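Local atomic coordinates of putative cell surface protein (PDB entry 4OFQ), a protein that probably serves as a streptococcal cell-surface adhesin of the antigen I/II family, of which this is the calcium-binding C-terminal region. Residues V82-A87 with T150-F155; L96-H101 with M129-D134; S205-T210 with N340-H345; E216-L221 with F313-R318. All blocks are in the same frame, centred on the assembly; numbering follows the deposited sequence. Where two conformers were deposited one is given.

Interaction 1: V82-A87 with T150-F155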
loop_
_atom_site.group_PDB
_atom_site.type_symbol
_atom_site.label_atom_id
_atom_site.label_comp_id
_atom_site.label_asym_id
_atom_site.label_seq_id
_atom_site.Cartn_x
_atom_site.Cartn_y
_atom_site.Cartn_z
ATOM N N VAL A 82 -5.938 7.802 14.313
ATOM C CA VAL A 82 -5.828 9.257 14.241
ATOM C C VAL A 82 -4.532 9.647 14.925
ATOM O O VAL A 82 -4.437 9.612 16.151
ATOM C CB VAL A 82 -7.018 9.954 14.916
ATOM C CG1 VAL A 82 -6.876 11.470 14.850
ATOM C CG2 VAL A 82 -8.295 9.538 14.240
ATOM N N ASN A 83 -3.524 10.005 14.137
ATOM C CA ASN A 83 -2.229 10.338 14.724
ATOM C C ASN A 83 -2.276 11.677 15.464
ATOM O O ASN A 83 -1.697 11.826 16.548
ATOM C CB ASN A 83 -1.141 10.297 13.654
ATOM C CG ASN A 83 -1.109 8.961 12.933
ATOM O OD1 ASN A 83 -0.974 7.917 13.560
ATOM N ND2 ASN A 83 -1.290 8.986 11.621
ATOM N N SER A 84 -2.967 12.645 14.880
ATOM C CA SER A 84 -3.152 13.926 15.547
ATOM C C SER A 84 -4.204 14.738 14.804
ATOM O O SER A 84 -4.427 14.537 13.610
ATOM C CB SER A 84 -1.833 14.698 15.575
ATOM O OG SER A 84 -1.391 14.935 14.247
ATOM N N ILE A 85 -4.878 15.625 15.526
ATOM C CA ILE A 85 -5.722 16.639 14.897
ATOM C C ILE A 85 -5.386 17.937 15.610
ATOM O O ILE A 85 -5.682 18.092 16.803
ATOM C CB ILE A 85 -7.220 16.345 15.046
ATOM C CG1 ILE A 85 -7.550 14.932 14.547
ATOM C CG2 ILE A 85 -8.040 17.383 14.266
ATOM C CD1 ILE A 85 -9.039 14.583 14.666
ATOM N N LYS A 86 -4.746 18.854 14.889
ATOM C CA LYS A 86 -4.161 20.029 15.516
ATOM C C LYS A 86 -4.476 21.311 14.783
ATOM O O LYS A 86 -4.462 21.363 13.550
ATOM C CB LYS A 86 -2.637 19.864 15.648
ATOM C CG LYS A 86 -2.230 18.882 16.738
ATOM C CD LYS A 86 -0.713 18.783 16.870
ATOM C CE LYS A 86 -0.313 18.347 18.281
ATOM N NZ LYS A 86 -1.081 17.167 18.756
ATOM N N ALA A 87 -4.762 22.349 15.557
ATOM C CA ALA A 87 -4.951 23.674 14.994
ATOM C C ALA A 87 -3.593 24.256 14.655
ATOM O O ALA A 87 -2.571 23.791 15.151
ATOM C CB ALA A 87 -5.681 24.574 15.982
ATOM N N THR A 150 -5.297 20.608 11.025
ATOM C CA THR A 150 -4.580 19.580 10.275
ATOM C C THR A 150 -4.842 18.196 10.871
ATOM O O THR A 150 -4.591 17.963 12.061
ATOM C CB THR A 150 -3.065 19.861 10.247
ATOM O OG1 THR A 150 -2.834 21.140 9.636
ATOM C CG2 THR A 150 -2.316 18.770 9.465
ATOM N N TYR A 151 -5.348 17.295 10.036
ATOM C CA TYR A 151 -5.658 15.932 10.451
ATOM C C TYR A 151 -4.568 15.009 9.914
ATOM O O TYR A 151 -4.248 15.038 8.729
ATOM C CB TYR A 151 -7.024 15.487 9.902
ATOM C CG TYR A 151 -8.234 16.275 10.391
ATOM C CD1 TYR A 151 -8.428 17.600 10.013
ATOM C CD2 TYR A 151 -9.198 15.680 11.203
ATOM C CE1 TYR A 151 -9.543 18.327 10.455
ATOM C CE2 TYR A 151 -10.326 16.391 11.640
ATOM C CZ TYR A 151 -10.490 17.715 11.266
ATOM O OH TYR A 151 -11.599 18.446 11.697
ATOM N N ASN A 152 -3.991 14.194 10.790
ATOM C CA ASN A 152 -2.992 13.224 10.358
ATOM C C ASN A 152 -3.555 11.832 10.623
ATOM O O ASN A 152 -3.711 11.440 11.778
ATOM C CB ASN A 152 -1.699 13.451 11.131
ATOM C CG ASN A 152 -0.530 12.721 10.529
ATOM O OD1 ASN A 152 -0.521 11.495 10.462
ATOM N ND2 ASN A 152 0.485 13.472 10.116
ATOM N N LEU A 153 -3.866 11.101 9.550
ATOM C CA LEU A 153 -4.702 9.904 9.615
ATOM C C LEU A 153 -4.009 8.738 8.927
ATOM O O LEU A 153 -3.488 8.916 7.833
ATOM C CB LEU A 153 -6.005 10.165 8.846
ATOM C CG LEU A 153 -6.785 11.428 9.219
ATOM C CD1 LEU A 153 -8.016 11.624 8.309
ATOM C CD2 LEU A 153 -7.194 11.348 10.688
ATOM N N SER A 154 -4.011 7.555 9.539
ATOM C CA SER A 154 -3.431 6.377 8.874
ATOM C C SER A 154 -4.466 5.273 8.687
ATOM O O SER A 154 -5.149 4.904 9.648
ATOM C CB SER A 154 -2.244 5.826 9.680
ATOM O OG SER A 154 -1.200 6.786 9.741
ATOM N N PHE A 155 -4.551 4.721 7.471
ATOM C CA PHE A 155 -5.452 3.603 7.174
ATOM C C PHE A 155 -4.661 2.400 6.641
ATOM O O PHE A 155 -3.613 2.565 5.990
ATOM C CB PHE A 155 -6.446 3.967 6.062
ATOM C CG PHE A 155 -7.460 5.027 6.427
ATOM C CD1 PHE A 155 -8.634 4.692 7.106
ATOM C CD2 PHE A 155 -7.285 6.339 6.007
ATOM C CE1 PHE A 155 -9.582 5.659 7.398
ATOM C CE2 PHE A 155 -8.237 7.320 6.301
ATOM C CZ PHE A 155 -9.386 6.973 6.984
HETATM O O HOH W 1 -2.090 17.048 12.662
HETATM O O HOH W 2 -3.104 23.321 11.067
#

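Interaction 2: L96-H101 with M129-D134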
loop_
_atom_site.group_PDB
_atom_site.type_symbol
_atom_site.label_atom_id
_atom_site.label_comp_id
_atom_site.label_asym_id
_atom_site.label_seq_id
_atom_site.Cartn_x
_atom_site.Cartn_y
_atom_site.Cartn_z
ATOM N N LEU A 96 -12.381 18.368 21.095
ATOM C CA LEU A 96 -13.367 19.400 20.765
ATOM C C LEU A 96 -14.276 18.962 19.631
ATOM O O LEU A 96 -15.194 19.703 19.247
ATOM C CB LEU A 96 -12.670 20.694 20.355
ATOM C CG LEU A 96 -11.642 21.234 21.345
ATOM C CD1 LEU A 96 -11.111 22.566 20.853
ATOM C CD2 LEU A 96 -12.238 21.362 22.743
ATOM N N LEU A 97 -14.005 17.769 19.092
ATOM C CA LEU A 97 -14.696 17.266 17.907
ATOM C C LEU A 97 -15.315 15.903 18.159
ATOM O O LEU A 97 -14.655 15.003 18.694
ATOM C CB LEU A 97 -13.700 17.104 16.744
ATOM C CG LEU A 97 -12.906 18.337 16.313
ATOM C CD1 LEU A 97 -11.781 17.915 15.379
ATOM C CD2 LEU A 97 -13.826 19.332 15.622
ATOM N N GLU A 98 -16.565 15.739 17.737
ATOM C CA GLU A 98 -17.190 14.429 17.732
ATOM C C GLU A 98 -16.605 13.671 16.562
ATOM O O GLU A 98 -16.639 14.159 15.433
ATOM C CB GLU A 98 -18.694 14.546 17.513
ATOM C CG GLU A 98 -19.424 15.377 18.550
ATOM C CD GLU A 98 -20.923 15.189 18.485
ATOM O OE1 GLU A 98 -21.413 14.732 17.426
ATOM O OE2 GLU A 98 -21.604 15.497 19.491
ATOM N N MET A 99 -16.058 12.491 16.822
ATOM C CA MET A 99 -15.582 11.636 15.740
ATOM C C MET A 99 -16.624 10.559 15.467
ATOM O O MET A 99 -16.888 9.722 16.331
ATOM C CB MET A 99 -14.243 10.982 16.091
ATOM C CG MET A 99 -13.726 10.085 14.968
ATOM S SD MET A 99 -12.065 9.425 15.243
ATOM C CE MET A 99 -11.146 10.857 15.745
ATOM N N ARG A 100 -17.222 10.583 14.276
ATOM C CA ARG A 100 -18.303 9.655 13.949
ATOM C C ARG A 100 -17.944 8.799 12.743
ATOM O O ARG A 100 -17.686 9.322 11.653
ATOM C CB ARG A 100 -19.620 10.418 13.676
ATOM C CG ARG A 100 -20.244 11.061 14.905
ATOM C CD ARG A 100 -21.432 11.923 14.478
ATOM N NE ARG A 100 -22.080 12.583 15.603
ATOM C CZ ARG A 100 -23.251 12.211 16.109
ATOM N NH1 ARG A 100 -23.911 11.177 15.591
ATOM N NH2 ARG A 100 -23.759 12.873 17.136
ATOM N N HIS A 101 -17.923 7.484 12.932
ATOM C CA HIS A 101 -17.655 6.591 11.821
ATOM C C HIS A 101 -19.013 6.275 11.223
ATOM O O HIS A 101 -19.793 5.506 11.802
ATOM C CB HIS A 101 -16.945 5.313 12.284
ATOM C CG HIS A 101 -16.375 4.503 11.158
ATOM N ND1 HIS A 101 -15.846 3.246 11.340
ATOM C CD2 HIS A 101 -16.267 4.769 9.832
ATOM C CE1 HIS A 101 -15.418 2.775 10.181
ATOM N NE2 HIS A 101 -15.660 3.681 9.249
ATOM N N MET A 129 -16.736 11.514 9.930
ATOM C CA MET A 129 -16.977 12.939 10.062
ATOM C C MET A 129 -16.528 13.415 11.437
ATOM O O MET A 129 -16.605 12.661 12.409
ATOM C CB MET A 129 -18.439 13.311 9.741
ATOM C CG MET A 129 -19.500 12.733 10.661
ATOM S SD MET A 129 -21.183 12.975 10.016
ATOM C CE MET A 129 -21.226 14.744 9.722
ATOM N N TRP A 130 -16.004 14.640 11.497
ATOM C CA TRP A 130 -15.647 15.271 12.768
ATOM C C TRP A 130 -16.527 16.511 12.930
ATOM O O TRP A 130 -16.606 17.352 12.021
ATOM C CB TRP A 130 -14.168 15.662 12.782
ATOM C CG TRP A 130 -13.246 14.512 12.935
ATOM C CD1 TRP A 130 -12.724 14.037 14.099
ATOM C CD2 TRP A 130 -12.746 13.660 11.891
ATOM N NE1 TRP A 130 -11.911 12.955 13.842
ATOM C CE2 TRP A 130 -11.909 12.704 12.497
ATOM C CE3 TRP A 130 -12.912 13.627 10.501
ATOM C CZ2 TRP A 130 -11.249 11.706 11.764
ATOM C CZ3 TRP A 130 -12.247 12.628 9.774
ATOM C CH2 TRP A 130 -11.425 11.696 10.411
ATOM N N VAL A 131 -17.225 16.610 14.063
ATOM C CA VAL A 131 -18.200 17.681 14.272
ATOM C C VAL A 131 -17.783 18.507 15.471
ATOM O O VAL A 131 -17.540 17.959 16.548
ATOM C CB VAL A 131 -19.619 17.115 14.530
ATOM C CG1 VAL A 131 -20.641 18.257 14.743
ATOM C CG2 VAL A 131 -20.043 16.197 13.380
ATOM N N ALA A 132 -17.668 19.820 15.303
ATOM C CA ALA A 132 -17.355 20.664 16.460
ATOM C C ALA A 132 -18.444 20.533 17.530
ATOM O O ALA A 132 -19.616 20.816 17.261
ATOM C CB ALA A 132 -17.213 22.115 16.036
ATOM N N LYS A 133 -18.046 20.127 18.737
ATOM C CA LYS A 133 -18.977 19.961 19.855
ATOM C C LYS A 133 -19.617 21.273 20.331
ATOM O O LYS A 133 -20.756 21.284 20.816
ATOM C CB LYS A 133 -18.270 19.290 21.040
ATOM C CG LYS A 133 -17.730 17.896 20.757
ATOM C CD LYS A 133 -17.027 17.363 22.000
ATOM C CE LYS A 133 -16.395 16.019 21.742
ATOM N NZ LYS A 133 -15.770 15.514 23.000
ATOM N N ASP A 134 -18.870 22.367 20.219
ATOM C CA ASP A 134 -19.306 23.683 20.683
ATOM C C ASP A 134 -19.010 24.686 19.576
ATOM O O ASP A 134 -17.943 25.309 19.567
ATOM C CB ASP A 134 -18.559 24.066 21.962
ATOM C CG ASP A 134 -19.099 25.343 22.618
ATOM O OD1 ASP A 134 -19.703 26.205 21.935
ATOM O OD2 ASP A 134 -18.887 25.489 23.837
HETATM O O HOH W 3 -16.112 22.331 19.566
HETATM O O HOH W 4 -14.012 13.673 21.102
#

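Interaction 3: S205-T210 with N340-H345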
loop_
_atom_site.group_PDB
_atom_site.type_symbol
_atom_site.label_atom_id
_atom_site.label_comp_id
_atom_site.label_asym_id
_atom_site.label_seq_id
_atom_site.Cartn_x
_atom_site.Cartn_y
_atom_site.Cartn_z
ATOM N N SER A 205 9.168 -25.848 -20.884
ATOM C CA SER A 205 8.486 -26.322 -19.684
ATOM C C SER A 205 8.186 -27.811 -19.789
ATOM O O SER A 205 7.837 -28.315 -20.862
ATOM C CB SER A 205 7.183 -25.538 -19.482
ATOM O OG SER A 205 6.436 -26.061 -18.386
ATOM N N ILE A 206 8.341 -28.509 -18.671
ATOM C CA ILE A 206 8.035 -29.925 -18.583
ATOM C C ILE A 206 6.990 -30.165 -17.479
ATOM O O ILE A 206 6.890 -31.259 -16.930
ATOM C CB ILE A 206 9.302 -30.774 -18.325
ATOM C CG1 ILE A 206 9.975 -30.384 -17.009
ATOM C CG2 ILE A 206 10.284 -30.663 -19.503
ATOM C CD1 ILE A 206 11.165 -31.288 -16.645
ATOM N N ASN A 207 6.223 -29.129 -17.158
ATOM C CA ASN A 207 5.130 -29.243 -16.197
ATOM C C ASN A 207 4.199 -30.382 -16.612
ATOM O O ASN A 207 3.758 -30.437 -17.770
ATOM C CB ASN A 207 4.368 -27.912 -16.099
ATOM C CG ASN A 207 3.277 -27.920 -15.020
ATOM O OD1 ASN A 207 3.394 -28.593 -13.984
ATOM N ND2 ASN A 207 2.213 -27.160 -15.261
ATOM N N ALA A 208 3.958 -31.299 -15.672
ATOM C CA ALA A 208 3.146 -32.508 -15.870
ATOM C C ALA A 208 3.826 -33.587 -16.721
ATOM O O ALA A 208 3.197 -34.584 -17.094
ATOM C CB ALA A 208 1.746 -32.165 -16.428
ATOM N N GLY A 209 5.109 -33.388 -17.020
ATOM C CA GLY A 209 5.861 -34.321 -17.837
ATOM C C GLY A 209 6.485 -35.400 -16.972
ATOM O O GLY A 209 6.253 -35.465 -15.761
ATOM N N THR A 210 7.287 -36.247 -17.591
ATOM C CA THR A 210 7.881 -37.368 -16.886
ATOM C C THR A 210 9.379 -37.161 -16.822
ATOM O O THR A 210 10.027 -36.901 -17.843
ATOM C CB THR A 210 7.552 -38.698 -17.596
ATOM O OG1 THR A 210 6.139 -38.920 -17.537
ATOM C CG2 THR A 210 8.269 -39.888 -16.943
ATOM N N ASN A 340 2.014 -20.291 -8.631
ATOM C CA ASN A 340 1.344 -21.511 -9.046
ATOM C C ASN A 340 2.174 -22.697 -8.592
ATOM O O ASN A 340 3.362 -22.556 -8.272
ATOM C CB ASN A 340 1.239 -21.562 -10.562
ATOM C CG ASN A 340 2.599 -21.423 -11.234
ATOM O OD1 ASN A 340 3.166 -20.333 -11.265
ATOM N ND2 ASN A 340 3.126 -22.520 -11.764
ATOM N N LYS A 341 1.549 -23.868 -8.567
ATOM C CA LYS A 341 2.289 -25.111 -8.401
ATOM C C LYS A 341 2.720 -25.643 -9.763
ATOM O O LYS A 341 2.135 -25.290 -10.792
ATOM C CB LYS A 341 1.430 -26.168 -7.703
ATOM C CG LYS A 341 1.284 -25.969 -6.182
ATOM C CD LYS A 341 1.951 -27.131 -5.410
ATOM C CE LYS A 341 1.624 -27.084 -3.911
ATOM N NZ LYS A 341 2.163 -28.271 -3.158
ATOM N N VAL A 342 3.743 -26.498 -9.748
ATOM C CA VAL A 342 4.083 -27.360 -10.877
ATOM C C VAL A 342 4.246 -28.784 -10.362
ATOM O O VAL A 342 4.439 -28.988 -9.173
ATOM C CB VAL A 342 5.397 -26.932 -11.568
ATOM C CG1 VAL A 342 5.247 -25.532 -12.180
ATOM C CG2 VAL A 342 6.541 -26.955 -10.571
ATOM N N THR A 343 4.133 -29.769 -11.253
ATOM C CA THR A 343 4.417 -31.156 -10.890
ATOM C C THR A 343 5.167 -31.850 -12.031
ATOM O O THR A 343 5.089 -31.424 -13.189
ATOM C CB THR A 343 3.146 -32.018 -10.566
ATOM O OG1 THR A 343 2.447 -32.353 -11.781
ATOM C CG2 THR A 343 2.200 -31.322 -9.564
ATOM N N THR A 344 5.918 -32.894 -11.689
ATOM C CA THR A 344 6.417 -33.856 -12.671
ATOM C C THR A 344 6.341 -35.230 -12.045
ATOM O O THR A 344 6.237 -35.368 -10.814
ATOM C CB THR A 344 7.893 -33.627 -13.055
ATOM O OG1 THR A 344 8.696 -33.630 -11.867
ATOM C CG2 THR A 344 8.070 -32.295 -13.813
ATOM N N HIS A 345 6.393 -36.256 -12.877
ATOM C CA HIS A 345 6.312 -37.609 -12.349
ATOM C C HIS A 345 7.547 -38.416 -12.720
ATOM O O HIS A 345 8.091 -38.264 -13.816
ATOM C CB HIS A 345 5.068 -38.315 -12.855
ATOM C CG HIS A 345 4.700 -39.513 -12.041
ATOM N ND1 HIS A 345 3.925 -39.427 -10.903
ATOM C CD2 HIS A 345 5.038 -40.821 -12.171
ATOM C CE1 HIS A 345 3.776 -40.633 -10.383
ATOM N NE2 HIS A 345 4.446 -41.496 -11.130
HETATM O O HOH W 5 1.294 -30.484 -13.415
HETATM O O HOH W 6 0.828 -25.530 -13.335
#

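Interaction 4: E216-L221 with F313-R318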
loop_
_atom_site.group_PDB
_atom_site.type_symbol
_atom_site.label_atom_id
_atom_site.label_comp_id
_atom_site.label_asym_id
_atom_site.label_seq_id
_atom_site.Cartn_x
_atom_site.Cartn_y
_atom_site.Cartn_z
ATOM N N GLU A 216 18.546 -34.359 -13.801
ATOM C CA GLU A 216 18.407 -33.049 -13.179
ATOM C C GLU A 216 17.223 -32.300 -13.751
ATOM O O GLU A 216 16.893 -32.447 -14.925
ATOM C CB GLU A 216 19.682 -32.218 -13.367
ATOM C CG GLU A 216 20.878 -32.729 -12.579
ATOM C CD GLU A 216 22.090 -31.796 -12.660
ATOM O OE1 GLU A 216 22.046 -30.813 -13.434
ATOM O OE2 GLU A 216 23.077 -32.043 -11.933
ATOM N N VAL A 217 16.571 -31.503 -12.912
ATOM C CA VAL A 217 15.609 -30.543 -13.422
ATOM C C VAL A 217 15.874 -29.189 -12.795
ATOM O O VAL A 217 16.515 -29.075 -11.752
ATOM C CB VAL A 217 14.121 -30.939 -13.216
ATOM C CG1 VAL A 217 13.849 -32.372 -13.700
ATOM C CG2 VAL A 217 13.690 -30.738 -11.768
ATOM N N THR A 218 15.382 -28.161 -13.459
ATOM C CA THR A 218 15.599 -26.811 -12.987
ATOM C C THR A 218 14.278 -26.138 -12.718
ATOM O O THR A 218 13.410 -26.101 -13.587
ATOM C CB THR A 218 16.341 -25.990 -14.053
ATOM O OG1 THR A 218 17.636 -26.561 -14.267
ATOM C CG2 THR A 218 16.485 -24.562 -13.605
ATOM N N TYR A 219 14.127 -25.576 -11.522
ATOM C CA TYR A 219 12.932 -24.789 -11.240
ATOM C C TYR A 219 13.263 -23.321 -11.469
ATOM O O TYR A 219 14.311 -22.837 -11.032
ATOM C CB TYR A 219 12.446 -24.990 -9.801
ATOM C CG TYR A 219 11.942 -26.384 -9.509
ATOM C CD1 TYR A 219 10.817 -26.880 -10.145
ATOM C CD2 TYR A 219 12.601 -27.211 -8.594
ATOM C CE1 TYR A 219 10.348 -28.165 -9.876
ATOM C CE2 TYR A 219 12.148 -28.488 -8.331
ATOM C CZ TYR A 219 11.027 -28.960 -8.978
ATOM O OH TYR A 219 10.579 -30.238 -8.726
ATOM N N ARG A 220 12.377 -22.618 -12.164
ATOM C CA ARG A 220 12.514 -21.173 -12.266
ATOM C C ARG A 220 11.506 -20.505 -11.336
ATOM O O ARG A 220 10.282 -20.703 -11.475
ATOM C CB ARG A 220 12.276 -20.680 -13.684
ATOM C CG ARG A 220 12.429 -19.168 -13.778
ATOM C CD ARG A 220 12.311 -18.679 -15.201
ATOM N NE ARG A 220 10.925 -18.577 -15.638
ATOM C CZ ARG A 220 10.389 -17.473 -16.151
ATOM N NH1 ARG A 220 11.122 -16.373 -16.280
ATOM N NH2 ARG A 220 9.118 -17.467 -16.530
ATOM N N LEU A 221 12.015 -19.730 -10.385
ATOM C CA LEU A 221 11.152 -18.951 -9.513
ATOM C C LEU A 221 11.145 -17.526 -10.042
ATOM O O LEU A 221 12.114 -16.797 -9.868
ATOM C CB LEU A 221 11.662 -18.996 -8.068
ATOM C CG LEU A 221 12.116 -20.366 -7.544
ATOM C CD1 LEU A 221 12.525 -20.289 -6.049
ATOM C CD2 LEU A 221 11.013 -21.416 -7.757
ATOM N N PHE A 313 16.947 -19.568 -10.205
ATOM C CA PHE A 313 16.917 -20.876 -10.848
ATOM C C PHE A 313 17.509 -21.880 -9.896
ATOM O O PHE A 313 18.672 -21.761 -9.501
ATOM C CB PHE A 313 17.721 -20.874 -12.146
ATOM C CG PHE A 313 17.155 -19.973 -13.194
ATOM C CD1 PHE A 313 17.430 -18.620 -13.179
ATOM C CD2 PHE A 313 16.305 -20.472 -14.171
ATOM C CE1 PHE A 313 16.893 -17.775 -14.140
ATOM C CE2 PHE A 313 15.773 -19.636 -15.136
ATOM C CZ PHE A 313 16.068 -18.283 -15.117
ATOM N N VAL A 314 16.715 -22.886 -9.557
ATOM C CA VAL A 314 17.107 -23.869 -8.565
ATOM C C VAL A 314 17.252 -25.229 -9.234
ATOM O O VAL A 314 16.293 -25.743 -9.814
ATOM C CB VAL A 314 16.061 -23.942 -7.427
ATOM C CG1 VAL A 314 16.406 -25.051 -6.452
ATOM C CG2 VAL A 314 15.989 -22.600 -6.707
ATOM N N VAL A 315 18.457 -25.789 -9.155
ATOM C CA VAL A 315 18.780 -27.040 -9.833
ATOM C C VAL A 315 18.724 -28.185 -8.829
ATOM O O VAL A 315 19.342 -28.104 -7.773
ATOM C CB VAL A 315 20.178 -26.977 -10.465
ATOM C CG1 VAL A 315 20.539 -28.303 -11.068
ATOM C CG2 VAL A 315 20.235 -25.877 -11.530
ATOM N N VAL A 316 17.952 -29.230 -9.147
ATOM C CA VAL A 316 17.826 -30.396 -8.276
ATOM C C VAL A 316 18.075 -31.685 -9.059
ATOM O O VAL A 316 17.982 -31.706 -10.286
ATOM C CB VAL A 316 16.423 -30.476 -7.590
ATOM C CG1 VAL A 316 16.086 -29.156 -6.893
ATOM C CG2 VAL A 316 15.339 -30.831 -8.612
ATOM N N LYS A 317 18.414 -32.749 -8.339
ATOM C CA LYS A 317 18.529 -34.081 -8.924
ATOM C C LYS A 317 17.327 -34.922 -8.463
ATOM O O LYS A 317 16.949 -34.893 -7.287
ATOM C CB LYS A 317 19.843 -34.728 -8.493
ATOM C CG LYS A 317 19.986 -36.194 -8.838
ATOM C CD LYS A 317 21.290 -36.737 -8.263
ATOM C CE LYS A 317 21.523 -38.194 -8.625
ATOM N NZ LYS A 317 22.823 -38.682 -8.061
ATOM N N ARG A 318 16.714 -35.640 -9.397
ATOM C CA ARG A 318 15.532 -36.426 -9.079
ATOM C C ARG A 318 15.997 -37.773 -8.554
ATOM O O ARG A 318 16.620 -38.559 -9.276
ATOM C CB ARG A 318 14.631 -36.587 -10.308
ATOM C CG ARG A 318 13.445 -37.541 -10.108
ATOM C CD ARG A 318 12.449 -37.035 -9.061
ATOM N NE ARG A 318 12.230 -35.591 -9.098
ATOM C CZ ARG A 318 11.367 -34.970 -9.901
ATOM N NH1 ARG A 318 10.626 -35.658 -10.768
ATOM N NH2 ARG A 318 11.248 -33.650 -9.831
HETATM O O HOH W 7 8.566 -31.500 -10.196
#

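Interaction 1: V82-A87 with T150-F155
Asn83 and Asn152 bury the most surface here, and their amides meet across two antiparallel strands, 82-87 and 150-155. The Asn83 side chain reaches across to the neighbouring strand and spends its ND2 on two acceptors. One bond runs to Ser154 OG at 2.9 Å, nearly straight (165°) and in the plane of the Asn83 amide. The other goes to Asn152 OD1, also 2.9 Å from Asn83 ND2, with the two amide planes 72° apart, so the groups meet twisted rather than flat. Asn152 CG stands anti to its backbone N (chi1 -166°), which carries the amide toward Asn83. Ser84 and Asn152 pair on one face, Ser84 OG 3.5 Å from Asn152 CB. A water joins Ser84 OG to Thr150 O, and Ser154 OG has a second partner in Thr40 of strand 38-45. On the other face Ile85 lays CG2 over the Tyr151 ring, 3.7 Å from its centroid, while Tyr151 OH is hydrogen-bonded to Gln45. Beside this pair Val82 CG2 touches Leu153 CD2 at 4.1 Å. Asn152 O takes Asn83 N at 2.8 Å and Ser84 N at a weak 3.4 Å; the pairing then runs on regularly through Lys86 and Thr150. Two residues, Asn83 and Ser84, thus oppose the single Asn152: a classic beta bulge in an antiparallel sheet of the beta-sandwich adhesin fold.

Interaction 2: L96-H101 with M129-D134
Leu97-His101 and Met129-Ala132 pair as antiparallel strands, their axes 4.2 Å apart at closest approach and 156° between directions, at the border of a mixed sheet of the beta sandwich in which strand 97-102 is outermost. Glu98 with Val131 and Arg100 with Met129 are hydrogen-bonded pairs, each linked in both directions; Met99 faces Trp130 between them and Leu97 faces Ala132 beyond Glu98, both non-hydrogen-bonded pairs. Beyond the strand end Lys133 N continues the ladder with an almost straight bond to Leu96 O (2.9 Å). On one face Glu98 and Val131 lie side by side, CB to CB 4.0 Å. Within its own strand Arg100 grips Glu98 OE1 side-on with NE and NH2, the oxygen lying in the guanidinium plane; this salt bridge sits beside Val131, while helix 110-119 touches the same face through Leu112. Lys133 runs extended across Glu98, its CG 3.8 Å from Glu98 CG, and delivers NZ to Asn95 O and to a water shared with Leu97 O. The opposite face is largely apolar. Trp130 packs beside Ile85 and, edge-to-face, against Tyr151; Leu97 CB comes to the edge of the indole, 4.2 Å from Trp130 CD1, and Leu97 CD2 touches Ala132. Met99 lies alongside the indole in a Met-aromatic contact, SD 4.7 Å from the centroid of the five-membered ring. Trp130 NE1 is buried here without a hydrogen-bond partner; Met99 CG, anti to its own backbone N (chi1 -180°), lies 3.6 Å from Trp130 NE1.

Interaction 3: S205-T210 with N340-H345
Asn207 and Thr343 join a turn to the last strand of the chain, 342-345, in a contact knit mostly by backbone polar atoms. The close part is a row of three bonds. Thr343 N donates to Asn207 OD1 at 3.1 Å, nearly straight, and Thr343 O accepts from Ala208 N at 2.7 Å; further on, His345 N reaches Gly209 O at 3.0 Å. An anti chi1 (-175°) carries Asn207 CG out toward strand 342-345, and Asn207 OD1 lies against Val342, 3.6 Å from Val342 CB. A type II turn from Ile206 to Gly209, closed by Gly209 N to Ile206 O, presents these groups. On the inner side Thr344 CG2 sits 3.5 Å from Ile206 O, and Val197 of strand 194-198 touches Ile206, Val342 and Thr344. The outer side is looser and wet: one water joins Asn207 OD1 to Thr343 OG1, and another joins Asn207 ND2 to Lys341 O. His345 turns its ring to Asp323, to which ND1 is hydrogen-bonded. Carbon contacts between side chains are few; three hydrogen bonds and two bridging waters hold the turn to the strand, the Asn207 amide using its oxygen much as a backbone carbonyl would.

Interaction 4: E216-L221 with F313-R318
Tyr219 and Val314 exchange two backbone hydrogen bonds of 2.8 Å, Tyr219 N to Val314 O and Val314 N to Tyr219 O, both close to straight. Val217 and Val316 repeat the pattern at 3.0 Å, the bond from Val316 N to Val217 O being the straighter (176°). Tyr219 OH lies 3.6 Å from Arg318 NH2, at the edge of the guanidinium; a water donates to the hydroxyl and has a weak link to NH2. Asp248 is their shared partner, taking a hydrogen bond from Tyr219 OH and a salt bridge from Arg318 NH2, an arrangement that would partly offset the arginine charge. Strands 216-222 and 310-318 are the two central strands of a four-stranded antiparallel sheet, flanked by 194-198 and 248-257, in the C-terminal beta sandwich. On the face of Val217, Tyr219, Val314 and Val316 the packing is apolar: Val217 CG2 meets Val316 CG2 at 3.6 Å, and Val316 CG2 also comes within 4.0 Å of Tyr219 CE2, the two side chains crossing at about a right angle. Leu221 CD1 touches Val314 CG2. On the other face Arg220 CG, anti to its backbone N (chi1 -180°), brings the chain alongside Phe313, Arg220 CD 3.6 Å from Phe313 CE2, while the guanidinium goes on to Glu222 and Asp311. Thr218 CG2 meets the Phe313 ring at its edge, 4.1 Å from CD2, and Thr218 OG1 rests against Val315 CG2.

The four contacts fall into two pairs, one in each family region of the elongated molecule. Interactions 1 and 2, centres 13 Å apart, form opposing parts of one core: Ile85 CD1 packs 3.4 Å from Trp130 NE1, and Tyr151 CE2 lies 3.7 Å from Trp130 CD2. Calcium, bound by Asp69, Tyr70, Val124 and Glu126, is about 12 Å from the Leu153 side chain of interaction 1. Interactions 3 and 4, centres 12 Å apart, meet through Thr344 OG1 and Arg318 NH1, 3.0 Å apart and probably hydrogen-bonded. Between the pairs, centres are 51 to 60 Å apart, with no direct touch.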